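Local coordinates for protein lipopolysaccharide core heptose(I) kinase RfaP (Pseudomonas aeruginosa, PDB 6DFL) that phosphorylates the first heptose of the lipopolysaccharide core, using ATP and magnesium, and also acts as a protein-tyrosine kinase that autophosphorylates, at residues 152-157 against 204-209; 144-149 against 182-187. One frame throughout, in Å; residues are numbered along the deposited sequence.

Helix 137-156 serves both contacts, its C-terminal end in contact 1 and a more central part in contact 2, and the two centres lie about 13 Å apart. Both are buried, although Phe182 in contact 2 is partly exposed. Contact 1 joins the helix to helix 200-212 through a polar bond between histidine and carboxylate, close to the catalytic loop. Contact 2 joins it to strand 184-186 by apolar side chains alone and lies away from the active site, though Val147 touches the bound S-palmitoyl-phosphopantetheine. In contact 1 the side chain of Leu207 stays about 6 Å from that ligand.

Contact 1: residues 152-157 against 204-209; sequences GDMHRA and NKDLAA
His155 and Asp206 meet through a single hydrogen bond between two buried side chains. His155 NE2 donates to Asp206 OD2 over 2.9 Å, with an N-H...O angle of 163°, and the oxygen sits almost exactly in the plane of the imidazole. On the other partner the N-H arrives on the anti side of OD2, 27° out of the carboxylate plane. Both side chains have CG anti to the carbonyl carbon; they run alongside one another in opposite senses, and Asp206 CB lies 3.4 Å from His155 NE2, at the ring edge. The second ring nitrogen, ND1, is hydrogen-bonded to the hydroxyl of Tyr231, so the imidazole is held at both nitrogens and its rotation is probably fixed.

In protein kinase terms the helices are αE (residues 137-156) and αF (200-212) of the C-lobe, and Asp206 matches the αF aspartate that braces the catalytic loop. Its OD2 also takes the backbone N-H of His161 and its OD1 that of Arg162, the two residues before Asp163, the active-site residue inferred by similarity. His155 thus acts from a second shell on the carboxylate that positions this loop. The short helical segments run nearly antiparallel, at 162°, with their axes 11.4 Å apart at closest approach, a gap bridged by side chains.

Two van der Waals contacts flank the bond. The chain of Met154, a selenomethionine here, bends at its last torsion and comes in roughly perpendicular to Asp206, its methyl CE lying 3.3 Å from Asp206 OD2. At the ring edge of His155, CE1 comes within 4.4 Å of Leu207 CG; Leu207 also packs on Phe227 and Tyr231 of helix 221-232.

Contact 2: residues 144-149 against 182-187; sequences VEAVAR and FRLSVI
Ala146 presents its methyl group to both Phe182 and Leu184, fitting helix αE of the kinase C-lobe against the β7-β8 hairpin, whose second strand is 184-186. The hairpin partner is strand 169-172, and the contact packs an edge strand of the small three-stranded sheet against the long helix.

Phe182 comes at Ala146 with the edge of its ring. Ala146 CB lies near the ring plane, 3.6 Å from Phe182 CE2 and 3.9 Å from CZ, so the meeting is that of a methyl group with a ring rim and not a stack over the face. The position of the ring follows from chi1 of 66°, which sets CG between the backbone N and the carbonyl carbon and swings the ring toward the helix even though Phe182 CB itself leaves the backbone to one side. The same ring reaches Ala142 and Leu143, further back along the helix, and Leu171 of the neighbouring strand.

Leu184, by contrast, leaves its backbone toward the helix and touches it with one methyl branch. Its extended chi2 (-175°) puts CD1 against both Ala146 and Val147, 3.8 Å from Ala146 CB, while its CB and CG stay further back. Val147 lies across this branch. It also touches Phe169 of strand 169-172 and the bound acyl-phosphopantetheine, so it has the sheet and the ligand as neighbours. Of the two Val147 methyls it is CG2 that meets Leu184 CD1, at 3.7 Å.

Contact 1: residues 152-157 against 204-209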
loop_
_atom_site.group_PDB
_atom_site.type_symbol
_atom_site.label_atom_id
_atom_site.label_comp_id
_atom_site.label_asym_id
_atom_site.label_seq_id
_atom_site.Cartn_x
_atom_site.Cartn_y
_atom_site.Cartn_z
ATOM N N GLY A 152 1.874 4.316 -5.707
ATOM C CA GLY A 152 2.264 5.390 -6.609
ATOM C C GLY A 152 3.554 5.108 -7.347
ATOM O O GLY A 152 3.607 5.215 -8.572
ATOM N N ASP A 153 4.601 4.703 -6.614
ATOM C CA ASP A 153 5.879 4.390 -7.255
ATOM C C ASP A 153 5.734 3.248 -8.249
ATOM O O ASP A 153 6.242 3.321 -9.378
ATOM C CB ASP A 153 6.933 4.045 -6.200
ATOM C CG ASP A 153 7.737 5.278 -5.737
ATOM O OD1 ASP A 153 7.354 6.408 -6.095
ATOM O OD2 ASP A 153 8.744 5.101 -5.016
HETATM N N MSE A 154 5.034 2.195 -7.849
HETATM C CA MSE A 154 4.733 1.075 -8.703
HETATM C C MSE A 154 4.049 1.521 -9.993
HETATM O O MSE A 154 4.447 1.118 -11.084
HETATM C CB MSE A 154 3.837 0.121 -7.945
HETATM C CG MSE A 154 3.973 -1.328 -8.269
HETATM SE SE MSE A 154 2.729 -2.273 -7.082
HETATM C CE MSE A 154 1.062 -1.803 -7.980
ATOM N N HIS A 155 3.001 2.335 -9.849
ATOM C CA HIS A 155 2.239 2.765 -11.012
ATOM C C HIS A 155 3.074 3.645 -11.916
ATOM O O HIS A 155 3.074 3.453 -13.136
ATOM C CB HIS A 155 0.984 3.507 -10.592
ATOM C CG HIS A 155 -0.073 2.617 -10.042
ATOM N ND1 HIS A 155 -1.185 3.099 -9.390
ATOM C CD2 HIS A 155 -0.187 1.269 -10.049
ATOM C CE1 HIS A 155 -1.938 2.082 -9.012
ATOM N NE2 HIS A 155 -1.357 0.964 -9.404
ATOM N N ARG A 156 3.792 4.630 -11.336
ATOM C CA ARG A 156 4.621 5.501 -12.165
ATOM C C ARG A 156 5.727 4.699 -12.815
ATOM O O ARG A 156 6.312 5.148 -13.803
ATOM C CB ARG A 156 5.254 6.674 -11.372
ATOM C CG ARG A 156 4.273 7.659 -10.716
ATOM C CD ARG A 156 4.890 8.395 -9.481
ATOM N NE ARG A 156 3.918 8.579 -8.390
ATOM C CZ ARG A 156 4.132 8.250 -7.115
ATOM N NH1 ARG A 156 5.287 7.720 -6.724
ATOM N NH2 ARG A 156 3.184 8.450 -6.208
ATOM N N ALA A 157 6.045 3.519 -12.294
ATOM C CA ALA A 157 7.113 2.797 -12.958
ATOM C C ALA A 157 6.570 1.859 -14.022
ATOM O O ALA A 157 7.351 1.132 -14.637
ATOM C CB ALA A 157 7.985 2.061 -11.938
ATOM N N ASN A 204 -6.532 2.529 -11.574
ATOM C CA ASN A 204 -7.689 2.702 -10.713
ATOM C C ASN A 204 -8.152 1.369 -10.136
ATOM O O ASN A 204 -8.556 1.308 -8.971
ATOM C CB ASN A 204 -8.809 3.396 -11.479
ATOM C CG ASN A 204 -8.426 4.802 -11.933
ATOM O OD1 ASN A 204 -7.511 5.445 -11.386
ATOM N ND2 ASN A 204 -9.124 5.282 -12.945
ATOM N N LYS A 205 -8.075 0.287 -10.926
ATOM C CA LYS A 205 -8.402 -1.039 -10.414
ATOM C C LYS A 205 -7.571 -1.361 -9.172
ATOM O O LYS A 205 -8.122 -1.740 -8.135
ATOM C CB LYS A 205 -8.210 -2.101 -11.504
ATOM C CG LYS A 205 -9.297 -2.114 -12.607
ATOM C CD LYS A 205 -9.458 -3.512 -13.232
ATOM C CE LYS A 205 -10.557 -3.578 -14.297
ATOM N NZ LYS A 205 -10.109 -3.073 -15.634
ATOM N N ASP A 206 -6.242 -1.170 -9.246
ATOM C CA ASP A 206 -5.379 -1.380 -8.080
ATOM C C ASP A 206 -5.835 -0.536 -6.899
ATOM O O ASP A 206 -5.889 -1.020 -5.759
ATOM C CB ASP A 206 -3.935 -1.011 -8.402
ATOM C CG ASP A 206 -3.170 -2.089 -9.130
ATOM O OD1 ASP A 206 -3.743 -3.120 -9.567
ATOM O OD2 ASP A 206 -1.944 -1.868 -9.281
ATOM N N LEU A 207 -6.082 0.762 -7.145
ATOM C CA LEU A 207 -6.504 1.664 -6.081
ATOM C C LEU A 207 -7.830 1.233 -5.488
ATOM O O LEU A 207 -8.031 1.314 -4.276
ATOM C CB LEU A 207 -6.638 3.093 -6.606
ATOM C CG LEU A 207 -5.419 3.919 -7.010
ATOM C CD1 LEU A 207 -5.917 5.246 -7.545
ATOM C CD2 LEU A 207 -4.491 4.091 -5.830
ATOM N N ALA A 208 -8.767 0.828 -6.337
ATOM C CA ALA A 208 -10.021 0.267 -5.853
ATOM C C ALA A 208 -9.761 -0.931 -4.954
ATOM O O ALA A 208 -10.227 -0.988 -3.812
ATOM C CB ALA A 208 -10.898 -0.122 -7.040
ATOM N N ALA A 209 -8.993 -1.897 -5.449
ATOM C CA ALA A 209 -8.766 -3.115 -4.680
ATOM C C ALA A 209 -8.035 -2.805 -3.378
ATOM O O ALA A 209 -8.397 -3.328 -2.317
ATOM C CB ALA A 209 -7.991 -4.123 -5.522
#

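Contact 2: residues 144-149 against 182-187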
loop_
_atom_site.group_PDB
_atom_site.type_symbol
_atom_site.label_atom_id
_atom_site.label_comp_id
_atom_site.label_asym_id
_atom_site.label_seq_id
_atom_site.Cartn_x
_atom_site.Cartn_y
_atom_site.Cartn_z
ATOM N N VAL A 144 -0.004 3.966 6.294
ATOM C CA VAL A 144 -0.856 4.457 5.215
ATOM C C VAL A 144 -0.013 5.158 4.155
ATOM O O VAL A 144 -0.166 4.914 2.953
ATOM C CB VAL A 144 -1.938 5.401 5.769
ATOM C CG1 VAL A 144 -2.617 6.121 4.625
ATOM C CG2 VAL A 144 -2.957 4.632 6.606
ATOM N N GLU A 145 0.900 6.036 4.587
ATOM C CA GLU A 145 1.659 6.812 3.612
ATOM C C GLU A 145 2.692 5.950 2.918
ATOM O O GLU A 145 2.925 6.107 1.714
ATOM C CB GLU A 145 2.327 8.017 4.277
ATOM C CG GLU A 145 1.324 8.974 4.866
ATOM C CD GLU A 145 1.977 10.253 5.362
ATOM O OE1 GLU A 145 3.153 10.480 4.994
ATOM O OE2 GLU A 145 1.319 11.015 6.112
ATOM N N ALA A 146 3.328 5.041 3.657
ATOM C CA ALA A 146 4.316 4.175 3.032
ATOM C C ALA A 146 3.694 3.326 1.924
ATOM O O ALA A 146 4.377 2.969 0.956
ATOM C CB ALA A 146 4.973 3.287 4.084
ATOM N N VAL A 147 2.399 3.021 2.016
ATOM C CA VAL A 147 1.803 2.232 0.944
ATOM C C VAL A 147 1.438 3.139 -0.212
ATOM O O VAL A 147 1.637 2.790 -1.382
ATOM C CB VAL A 147 0.585 1.435 1.449
ATOM C CG1 VAL A 147 -0.044 0.657 0.315
ATOM C CG2 VAL A 147 1.006 0.517 2.586
ATOM N N ALA A 148 0.882 4.306 0.107
ATOM C CA ALA A 148 0.674 5.338 -0.903
ATOM C C ALA A 148 1.934 5.562 -1.735
ATOM O O ALA A 148 1.867 5.610 -2.964
ATOM C CB ALA A 148 0.211 6.617 -0.234
ATOM N N ARG A 149 3.106 5.593 -1.102
ATOM C CA ARG A 149 4.328 5.817 -1.870
ATOM C C ARG A 149 4.661 4.636 -2.763
ATOM O O ARG A 149 5.089 4.813 -3.912
ATOM C CB ARG A 149 5.505 6.118 -0.943
ATOM C CG ARG A 149 5.548 7.561 -0.458
ATOM C CD ARG A 149 6.842 7.872 0.282
ATOM N NE ARG A 149 7.160 6.899 1.335
ATOM C CZ ARG A 149 6.896 7.076 2.629
ATOM N NH1 ARG A 149 6.296 8.197 3.035
ATOM N NH2 ARG A 149 7.229 6.129 3.514
ATOM N N PHE A 182 10.566 1.527 9.803
ATOM C CA PHE A 182 9.907 0.306 9.346
ATOM C C PHE A 182 10.053 0.223 7.834
ATOM O O PHE A 182 10.109 1.250 7.153
ATOM C CB PHE A 182 8.423 0.274 9.728
ATOM C CG PHE A 182 7.593 1.322 9.043
ATOM C CD1 PHE A 182 7.403 2.567 9.626
ATOM C CD2 PHE A 182 6.987 1.063 7.825
ATOM C CE1 PHE A 182 6.629 3.545 9.006
ATOM C CE2 PHE A 182 6.209 2.041 7.189
ATOM C CZ PHE A 182 6.033 3.287 7.787
ATOM N N ARG A 183 10.105 -1.002 7.307
ATOM C CA ARG A 183 10.166 -1.176 5.863
ATOM C C ARG A 183 9.111 -2.167 5.388
ATOM O O ARG A 183 8.826 -3.170 6.054
ATOM C CB ARG A 183 11.553 -1.628 5.405
ATOM C CG ARG A 183 12.036 -2.908 6.008
ATOM C CD ARG A 183 13.469 -3.166 5.600
ATOM N NE ARG A 183 13.929 -4.454 6.098
ATOM C CZ ARG A 183 14.117 -5.527 5.340
ATOM N NH1 ARG A 183 13.891 -5.472 4.031
ATOM N NH2 ARG A 183 14.534 -6.658 5.894
ATOM N N LEU A 184 8.527 -1.857 4.237
ATOM C CA LEU A 184 7.532 -2.677 3.583
ATOM C C LEU A 184 8.152 -3.375 2.379
ATOM O O LEU A 184 9.190 -2.957 1.864
ATOM C CB LEU A 184 6.329 -1.836 3.155
ATOM C CG LEU A 184 5.564 -1.185 4.308
ATOM C CD1 LEU A 184 4.328 -0.474 3.813
ATOM C CD2 LEU A 184 5.194 -2.209 5.380
ATOM N N SER A 185 7.537 -4.493 1.979
ATOM C CA SER A 185 7.772 -5.104 0.680
ATOM C C SER A 185 6.426 -5.470 0.080
ATOM O O SER A 185 5.538 -5.969 0.785
ATOM C CB SER A 185 8.645 -6.347 0.780
ATOM O OG SER A 185 9.877 -6.048 1.386
ATOM N N VAL A 186 6.265 -5.204 -1.200
ATOM C CA VAL A 186 5.086 -5.671 -1.916
ATOM C C VAL A 186 5.376 -7.066 -2.457
ATOM O O VAL A 186 6.477 -7.342 -2.950
ATOM C CB VAL A 186 4.700 -4.699 -3.044
ATOM C CG1 VAL A 186 5.888 -4.467 -3.999
ATOM C CG2 VAL A 186 3.458 -5.218 -3.803
ATOM N N ILE A 187 4.398 -7.960 -2.346
ATOM C CA ILE A 187 4.595 -9.313 -2.850
ATOM C C ILE A 187 3.440 -9.659 -3.763
ATOM O O ILE A 187 2.643 -8.785 -4.123
ATOM C CB ILE A 187 4.708 -10.334 -1.708
ATOM C CG1 ILE A 187 3.387 -10.368 -0.931
ATOM C CG2 ILE A 187 5.882 -9.997 -0.803
ATOM C CD1 ILE A 187 3.178 -11.611 -0.089
#